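Long-range contacts in putative hyaluronoglucosaminidase (Clostridium perfringens, PDB 6PWI), which probably acts as a family 84 glycoside hydrolase with hexosaminidase activity, this chain being the part of a longer secreted protein that holds the catalytic barrel: residues 359-364 with 386-391; 371-376 with 414-419; 409-414 with 447-452. All blocks are in the same frame, centred on the assembly; numbering follows the deposited sequence.

Contact 1 (359-364 with 386-391)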
# COMPACT_ATOMS: atom_id res chain seq x y z
N ASP A 359 -19.61 -5.56 -0.10
CA ASP A 359 -18.69 -4.94 -1.04
C ASP A 359 -18.10 -6.00 -1.97
O ASP A 359 -17.30 -6.83 -1.55
CB ASP A 359 -17.61 -4.15 -0.30
CG ASP A 359 -18.24 -3.17 0.68
OD1 ASP A 359 -19.05 -2.33 0.22
OD2 ASP A 359 -17.97 -3.30 1.90
N ILE A 360 -18.51 -5.96 -3.24
CA ILE A 360 -18.06 -6.92 -4.24
C ILE A 360 -16.83 -6.35 -4.95
O ILE A 360 -16.81 -5.19 -5.34
CB ILE A 360 -19.22 -7.24 -5.20
CG1 ILE A 360 -20.37 -7.93 -4.46
CG2 ILE A 360 -18.72 -8.05 -6.39
CD1 ILE A 360 -21.74 -7.74 -5.09
N MET A 361 -15.81 -7.20 -5.11
CA MET A 361 -14.52 -6.76 -5.62
C MET A 361 -14.42 -7.00 -7.13
O MET A 361 -15.25 -7.70 -7.71
CB MET A 361 -13.36 -7.47 -4.92
CG MET A 361 -13.37 -7.27 -3.42
SD MET A 361 -11.74 -7.53 -2.71
CE MET A 361 -10.98 -5.94 -3.04
N TRP A 362 -13.38 -6.42 -7.73
CA TRP A 362 -13.23 -6.29 -9.17
C TRP A 362 -11.77 -5.93 -9.43
O TRP A 362 -11.22 -5.09 -8.71
CB TRP A 362 -14.15 -5.18 -9.66
CG TRP A 362 -14.33 -5.03 -11.14
CD1 TRP A 362 -13.95 -3.97 -11.91
CD2 TRP A 362 -15.02 -5.94 -12.01
NE1 TRP A 362 -14.33 -4.16 -13.21
CE2 TRP A 362 -14.99 -5.36 -13.30
CE3 TRP A 362 -15.65 -7.17 -11.83
CZ2 TRP A 362 -15.57 -5.99 -14.40
CZ3 TRP A 362 -16.22 -7.79 -12.92
CH2 TRP A 362 -16.18 -7.20 -14.18
N THR A 363 -11.16 -6.54 -10.46
CA THR A 363 -9.77 -6.22 -10.74
C THR A 363 -9.65 -5.31 -11.95
O THR A 363 -8.56 -4.85 -12.25
CB THR A 363 -8.88 -7.47 -10.85
OG1 THR A 363 -9.14 -8.08 -12.12
CG2 THR A 363 -9.08 -8.45 -9.72
N GLY A 364 -10.78 -5.06 -12.63
CA GLY A 364 -10.83 -4.18 -13.80
C GLY A 364 -11.25 -4.91 -15.07
O GLY A 364 -12.00 -5.89 -15.04
N GLN A 386 -21.47 -0.01 -6.95
CA GLN A 386 -20.10 0.35 -7.28
C GLN A 386 -19.14 -0.73 -6.80
O GLN A 386 -19.41 -1.44 -5.84
CB GLN A 386 -19.77 1.71 -6.69
CG GLN A 386 -20.58 2.83 -7.32
CD GLN A 386 -20.11 4.17 -6.81
OE1 GLN A 386 -19.64 4.30 -5.67
NE2 GLN A 386 -20.24 5.18 -7.66
N ALA A 387 -17.99 -0.82 -7.49
CA ALA A 387 -17.01 -1.87 -7.25
C ALA A 387 -16.07 -1.50 -6.12
O ALA A 387 -15.85 -0.32 -5.82
CB ALA A 387 -16.24 -2.14 -8.52
N PHE A 388 -15.52 -2.53 -5.48
CA PHE A 388 -14.37 -2.42 -4.61
C PHE A 388 -13.18 -2.97 -5.39
O PHE A 388 -13.15 -4.14 -5.74
CB PHE A 388 -14.67 -3.12 -3.28
CG PHE A 388 -13.56 -3.21 -2.26
CD1 PHE A 388 -12.49 -2.32 -2.27
CD2 PHE A 388 -13.60 -4.17 -1.26
CE1 PHE A 388 -11.48 -2.40 -1.32
CE2 PHE A 388 -12.59 -4.25 -0.31
CZ PHE A 388 -11.53 -3.37 -0.35
N MET A 389 -12.21 -2.09 -5.68
CA MET A 389 -11.13 -2.40 -6.61
C MET A 389 -10.06 -3.24 -5.92
O MET A 389 -9.57 -2.87 -4.85
CB MET A 389 -10.51 -1.10 -7.14
CG MET A 389 -9.19 -1.29 -7.85
SD MET A 389 -9.47 -1.79 -9.55
CE MET A 389 -7.80 -1.71 -10.21
N TRP A 390 -9.74 -4.38 -6.53
CA TRP A 390 -8.57 -5.19 -6.20
C TRP A 390 -7.50 -4.88 -7.24
O TRP A 390 -7.65 -5.23 -8.41
CB TRP A 390 -8.97 -6.68 -6.20
CG TRP A 390 -7.87 -7.70 -6.08
CD1 TRP A 390 -6.62 -7.66 -6.62
CD2 TRP A 390 -7.97 -8.98 -5.42
NE1 TRP A 390 -5.92 -8.80 -6.31
CE2 TRP A 390 -6.72 -9.63 -5.58
CE3 TRP A 390 -8.98 -9.63 -4.69
CZ2 TRP A 390 -6.46 -10.89 -5.04
CZ3 TRP A 390 -8.72 -10.89 -4.17
CH2 TRP A 390 -7.48 -11.51 -4.35
N LEU A 391 -6.42 -4.19 -6.82
CA LEU A 391 -5.38 -3.77 -7.74
C LEU A 391 -4.24 -4.78 -7.75
O LEU A 391 -3.54 -4.95 -6.75
CB LEU A 391 -4.88 -2.38 -7.36
CG LEU A 391 -3.80 -1.81 -8.28
CD1 LEU A 391 -4.35 -1.61 -9.68
CD2 LEU A 391 -3.24 -0.51 -7.74

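Contact 2 (371-376 with 414-419)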
# COMPACT_ATOMS: atom_id res chain seq x y z
N VAL A 371 -6.99 1.35 -13.13
CA VAL A 371 -8.16 2.01 -12.57
C VAL A 371 -8.74 2.95 -13.62
O VAL A 371 -8.12 3.96 -13.94
CB VAL A 371 -7.84 2.79 -11.29
CG1 VAL A 371 -9.09 3.50 -10.77
CG2 VAL A 371 -7.23 1.90 -10.22
N THR A 372 -9.92 2.62 -14.15
CA THR A 372 -10.54 3.46 -15.17
C THR A 372 -12.02 3.67 -14.84
O THR A 372 -12.66 2.80 -14.26
CB THR A 372 -10.43 2.86 -16.58
OG1 THR A 372 -11.26 1.70 -16.65
CG2 THR A 372 -9.01 2.53 -16.98
N GLN A 373 -12.55 4.82 -15.27
CA GLN A 373 -13.97 5.11 -15.11
C GLN A 373 -14.79 4.05 -15.84
O GLN A 373 -15.82 3.61 -15.33
CB GLN A 373 -14.24 6.54 -15.58
CG GLN A 373 -15.70 6.97 -15.49
CD GLN A 373 -16.10 7.59 -14.17
OE1 GLN A 373 -15.28 7.79 -13.27
NE2 GLN A 373 -17.38 7.91 -14.04
N GLU A 374 -14.32 3.62 -17.02
CA GLU A 374 -15.09 2.76 -17.91
C GLU A 374 -15.32 1.39 -17.28
O GLU A 374 -16.42 0.85 -17.36
CB GLU A 374 -14.43 2.63 -19.29
CG GLU A 374 -14.49 3.88 -20.14
CD GLU A 374 -13.52 5.01 -19.79
OE1 GLU A 374 -12.50 4.76 -19.09
OE2 GLU A 374 -13.78 6.15 -20.22
N THR A 375 -14.28 0.83 -16.66
CA THR A 375 -14.40 -0.48 -16.03
C THR A 375 -15.41 -0.43 -14.88
O THR A 375 -16.12 -1.41 -14.64
CB THR A 375 -13.03 -1.05 -15.62
OG1 THR A 375 -13.21 -2.46 -15.53
CG2 THR A 375 -12.49 -0.52 -14.32
N PHE A 376 -15.47 0.70 -14.16
CA PHE A 376 -16.37 0.84 -13.04
C PHE A 376 -17.80 1.07 -13.53
O PHE A 376 -18.74 0.57 -12.91
CB PHE A 376 -15.86 1.87 -12.03
CG PHE A 376 -14.59 1.46 -11.33
CD1 PHE A 376 -14.42 0.15 -10.88
CD2 PHE A 376 -13.56 2.36 -11.13
CE1 PHE A 376 -13.24 -0.24 -10.26
CE2 PHE A 376 -12.39 1.97 -10.49
CZ PHE A 376 -12.23 0.67 -10.07
N THR A 414 -8.92 11.02 -11.62
CA THR A 414 -10.18 11.61 -12.06
C THR A 414 -11.34 10.61 -11.95
O THR A 414 -12.47 10.95 -12.30
CB THR A 414 -10.11 12.09 -13.51
OG1 THR A 414 -9.92 10.93 -14.34
CG2 THR A 414 -9.05 13.13 -13.75
N VAL A 415 -11.05 9.39 -11.48
CA VAL A 415 -12.06 8.34 -11.39
C VAL A 415 -12.75 8.43 -10.03
O VAL A 415 -12.09 8.46 -8.99
CB VAL A 415 -11.46 6.94 -11.61
CG1 VAL A 415 -12.52 5.86 -11.46
CG2 VAL A 415 -10.78 6.84 -12.96
N THR A 416 -14.09 8.41 -10.04
CA THR A 416 -14.86 8.76 -8.85
C THR A 416 -15.83 7.65 -8.43
O THR A 416 -16.41 7.71 -7.35
CB THR A 416 -15.64 10.07 -9.07
OG1 THR A 416 -16.52 9.88 -10.18
CG2 THR A 416 -14.74 11.26 -9.36
N ASN A 417 -16.03 6.64 -9.28
CA ASN A 417 -17.23 5.82 -9.17
C ASN A 417 -16.94 4.44 -8.56
O ASN A 417 -17.33 3.41 -9.12
CB ASN A 417 -17.95 5.71 -10.52
CG ASN A 417 -17.05 5.25 -11.66
OD1 ASN A 417 -15.83 5.39 -11.59
ND2 ASN A 417 -17.65 4.71 -12.71
N PHE A 418 -16.27 4.42 -7.40
CA PHE A 418 -15.91 3.16 -6.78
C PHE A 418 -15.69 3.35 -5.28
O PHE A 418 -15.47 4.47 -4.83
CB PHE A 418 -14.74 2.49 -7.51
CG PHE A 418 -13.40 3.15 -7.32
CD1 PHE A 418 -12.39 2.50 -6.62
CD2 PHE A 418 -13.14 4.41 -7.83
CE1 PHE A 418 -11.15 3.11 -6.44
CE2 PHE A 418 -11.90 5.01 -7.66
CZ PHE A 418 -10.91 4.35 -6.96
N LYS A 419 -15.73 2.23 -4.54
CA LYS A 419 -15.90 2.19 -3.10
C LYS A 419 -14.56 2.25 -2.38
O LYS A 419 -14.51 2.51 -1.18
CB LYS A 419 -16.62 0.90 -2.68
CG LYS A 419 -18.09 0.82 -3.04
CD LYS A 419 -18.80 -0.38 -2.45
CE LYS A 419 -20.26 -0.11 -2.13
NZ LYS A 419 -21.01 -1.36 -1.90
O HOH W 1 -18.33 0.70 -9.98

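Contact 3 (409-414 with 447-452)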
# COMPACT_ATOMS: atom_id res chain seq x y z
N GLU A 409 1.31 4.49 -11.49
CA GLU A 409 0.93 4.76 -12.87
C GLU A 409 -0.50 4.31 -13.15
O GLU A 409 -1.15 4.86 -14.03
CB GLU A 409 1.84 4.00 -13.82
CG GLU A 409 3.07 4.77 -14.25
CD GLU A 409 3.84 4.09 -15.37
OE1 GLU A 409 4.92 3.53 -15.08
OE2 GLU A 409 3.35 4.11 -16.53
N MET A 410 -0.99 3.29 -12.41
CA MET A 410 -2.27 2.67 -12.72
C MET A 410 -3.42 3.37 -11.98
O MET A 410 -4.55 2.90 -12.04
CB MET A 410 -2.26 1.19 -12.35
CG MET A 410 -1.27 0.40 -13.18
SD MET A 410 -0.87 -1.21 -12.50
CE MET A 410 -2.17 -2.21 -13.23
N LEU A 411 -3.12 4.49 -11.31
CA LEU A 411 -4.09 5.15 -10.44
C LEU A 411 -4.54 6.46 -11.07
O LEU A 411 -3.81 7.45 -11.01
CB LEU A 411 -3.45 5.38 -9.07
CG LEU A 411 -2.86 4.14 -8.39
CD1 LEU A 411 -2.24 4.50 -7.05
CD2 LEU A 411 -3.90 3.05 -8.23
N ASP A 412 -5.75 6.48 -11.65
CA ASP A 412 -6.27 7.67 -12.30
C ASP A 412 -6.98 8.59 -11.31
O ASP A 412 -8.03 8.25 -10.75
CB ASP A 412 -7.13 7.29 -13.51
CG ASP A 412 -7.66 8.47 -14.30
OD1 ASP A 412 -7.49 9.64 -13.85
OD2 ASP A 412 -8.26 8.21 -15.36
N PRO A 413 -6.44 9.81 -11.07
CA PRO A 413 -7.02 10.74 -10.10
C PRO A 413 -8.39 11.32 -10.43
O PRO A 413 -8.98 12.00 -9.59
CB PRO A 413 -5.99 11.87 -9.97
CG PRO A 413 -5.12 11.76 -11.20
CD PRO A 413 -5.21 10.33 -11.68
N THR A 414 -8.92 11.02 -11.62
CA THR A 414 -10.18 11.61 -12.06
C THR A 414 -11.34 10.61 -11.95
O THR A 414 -12.47 10.95 -12.30
CB THR A 414 -10.11 12.09 -13.51
OG1 THR A 414 -9.92 10.93 -14.34
CG2 THR A 414 -9.05 13.13 -13.75
N ALA A 447 -8.42 13.19 -6.10
CA ALA A 447 -8.17 14.27 -7.04
C ALA A 447 -6.77 14.85 -6.86
O ALA A 447 -6.13 15.22 -7.85
CB ALA A 447 -9.24 15.33 -6.93
N ASP A 448 -6.29 14.90 -5.61
CA ASP A 448 -5.01 15.52 -5.32
C ASP A 448 -3.88 14.50 -5.38
O ASP A 448 -2.79 14.77 -4.87
CB ASP A 448 -5.01 16.23 -3.96
CG ASP A 448 -6.09 17.29 -3.81
OD1 ASP A 448 -6.54 17.83 -4.84
OD2 ASP A 448 -6.48 17.57 -2.65
N PHE A 449 -4.11 13.34 -6.00
CA PHE A 449 -3.03 12.37 -6.10
C PHE A 449 -2.03 12.82 -7.17
O PHE A 449 -2.34 12.86 -8.36
CB PHE A 449 -3.54 10.95 -6.38
CG PHE A 449 -2.43 9.93 -6.41
CD1 PHE A 449 -1.70 9.64 -5.27
CD2 PHE A 449 -2.12 9.26 -7.59
CE1 PHE A 449 -0.68 8.70 -5.31
CE2 PHE A 449 -1.10 8.32 -7.62
CZ PHE A 449 -0.38 8.04 -6.48
N ASP A 450 -0.82 13.14 -6.69
CA ASP A 450 0.31 13.49 -7.53
C ASP A 450 1.29 12.32 -7.57
O ASP A 450 2.21 12.23 -6.77
CB ASP A 450 0.96 14.80 -7.08
CG ASP A 450 1.88 15.38 -8.13
OD1 ASP A 450 2.83 14.68 -8.53
OD2 ASP A 450 1.63 16.51 -8.55
N MET A 451 1.04 11.43 -8.53
CA MET A 451 1.81 10.25 -8.85
C MET A 451 3.31 10.47 -8.64
O MET A 451 3.94 9.72 -7.91
CB MET A 451 1.51 9.93 -10.32
CG MET A 451 2.06 8.65 -10.84
SD MET A 451 1.52 8.45 -12.56
CE MET A 451 2.00 10.02 -13.29
N ASP A 452 3.87 11.52 -9.26
CA ASP A 452 5.32 11.72 -9.29
C ASP A 452 5.83 12.19 -7.93
O ASP A 452 6.88 11.73 -7.48
CB ASP A 452 5.75 12.65 -10.44
CG ASP A 452 5.57 12.05 -11.83
OD1 ASP A 452 5.46 10.81 -11.92
OD2 ASP A 452 5.52 12.82 -12.80

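Contact 1 (359-364 with 386-391)
Met361 lays its whole side chain along Phe388, the residue beside it on the next strand. Strands 359-362 and 387-391 are the parallel sixth and seventh strands of a (beta/alpha)8 barrel, joined through helix 373-383 in a beta-alpha-beta crossover. Two backbone bonds fix the pairing: Phe388 N gives to Ile360 O at 3.0 Å, and Trp390 N to Trp362 O at 2.7 Å.

From its root outward, Met361 keeps to its neighbour. CB sits beside the Phe388 carbonyl, and CG comes 3.8 Å from Phe388 CD2. SD then reaches the Trp390 indole, 4.0 Å from Trp390 CE3, and meets the Phe388 ring obliquely, making a Met-aromatic contact with each ring. The bend at the last torsion of Met361 (chi3 82°) folds the methyl back, so that Met361 CE rests over the centre of the Phe388 ring, 3.5 Å from the centroid, a CH-pi contact; the same methyl touches Trp390 CB. Ile328, Val330 and Val422 of other strands close round Met361 inside the barrel.

Trp362 and Met389 point to the other face of the sheet, against helix 373-383. There Trp362 CB meets Ala387 CB at 3.9 Å, while the Trp362 indole stands edge-to-face with Phe379 and its NE1 is hydrogen-bonded to Thr375 OG1.

At the C-terminal end of the strands Thr363 and Trp390 run side by side. Trp390 NE1 is hydrogen-bonded to Asn392 OD1, and over the five-membered half of its indole lies the methyl Thr363 CG2, 4.2 Å from the ring centroid.

Contact 2 (371-376 with 414-419)
Phe376 and Phe418 stack face against face, offset, with centroids 4.6 Å apart and planes only 11° from parallel. Phe418 CB, rather than its ring centre, sits over the middle of the Phe376 ring, while Phe376 CE2 lies over Phe418 CG at 3.5 Å. Thr375 CG2 covers the opposite face of Phe376. At its edge Val415 CG1 lies in the ring plane, 3.7 Å from Phe376 CD2, and Asn417 OD1 also stands near that plane; CG2 of the same valine packs on the backbone at Gln373.

Asn417 completes this first shell. With CG swung between its backbone N and carbonyl carbon (chi1 53°), its amide turns ND2 toward the first turn of the helix, with a straight but weak bond of 3.4 Å to Gln373 O. The Gln373 side chain comes across it, the two amide planes stacked and 16° apart. One water bridges the two segments, donating to both Phe376 O and Asn417 O, each at 3.0 Å.

Further out, Thr372 OG1 N-caps the helix that carries Phe376, accepting from Thr375 N at 3.1 Å. Arg446 makes a cation-pi contact with the Phe418 ring and also hydrogen-bonds to Phe418 O, and Met389 of strand 387-391 touches both phenylalanines. The start of helix 373-383 thus packs on the loop into the eighth strand, 418-423, of a (beta/alpha)8 barrel.

Contact 3 (409-414 with 447-452)
The Phe449 ring takes Leu411 obliquely: Leu411 CD1 is 4.0 Å from Phe449 CE2, and Leu411 CB lies equally near that ring atom. Over one face of the ring, offset toward its rim, comes the backbone N of Met451 from its own segment, 3.8 Å above the plane. Tyr442 of helix 433-444 meets the Phe449 ring edge-to-face, and the same tyrosine also touches Leu411. This is loop packing at the outside of the (beta/alpha)8 barrel. The chain of 409-414, on its way from the seventh strand to the eighth, lies against the link that leads from helix 433-444 into helix 451-462.

With CG anti to the backbone N and beside the carbonyl carbon (chi1 -177°), the Phe449 ring lies by the start of the next helix and reaches Leu411 with CE2 and CZ; both of these residues are buried. Nearer the surface Pro413 covers the root of Phe449, its CB 4.4 Å from Phe449 CB, and its carbonyl turns to the chain at Ala447: Ala447 CA approaches Pro413 O at 3.5 Å in a CA-H...O contact.

The bend that brings Pro413 here is held within its own segment. Asp412 OD1 accepts from Thr414 N at 3.0 Å, an Asx turn, and from Thr414 OG1 at 2.8 Å, both donors standing over the same face of the carboxylate. Asp412 O is in turn hydrogen-bonded to the Tyr442 hydroxyl, which ties the loop to helix 433-444.

At the other end Asp450 N-caps helix 451-462 through OD1 to Lys453 N. In the first turn of that helix Met451 runs out fully extended through CG (chi2 178°), which carries SD to 3.7 Å from Glu409 CA.

How the contacts relate
The contacts run outward from the barrel wall. Contacts 1 and 2, centres about 10 Å apart, join where strand 387-391 pairs with the start of the eighth strand: Ala387 O and Lys419 N are 2.9 Å apart, probably hydrogen-bonded, and Lys419 NZ makes a 3.0 Å salt bridge to Asp359 OD1. Contact 2 shares Thr414 with contact 3, and Val371 N probably hydrogen-bonds to Met410 O at 3.1 Å. Contacts 1 and 3 meet through Leu391 and Leu411. Contact 1 alone nears the active site: the Trp390 side chain is about 10 Å from that of Asp299, the predicted proton donor, and about 3 Å from a bound 1,2-ethanediol, probably picked up from the crystallisation liquor.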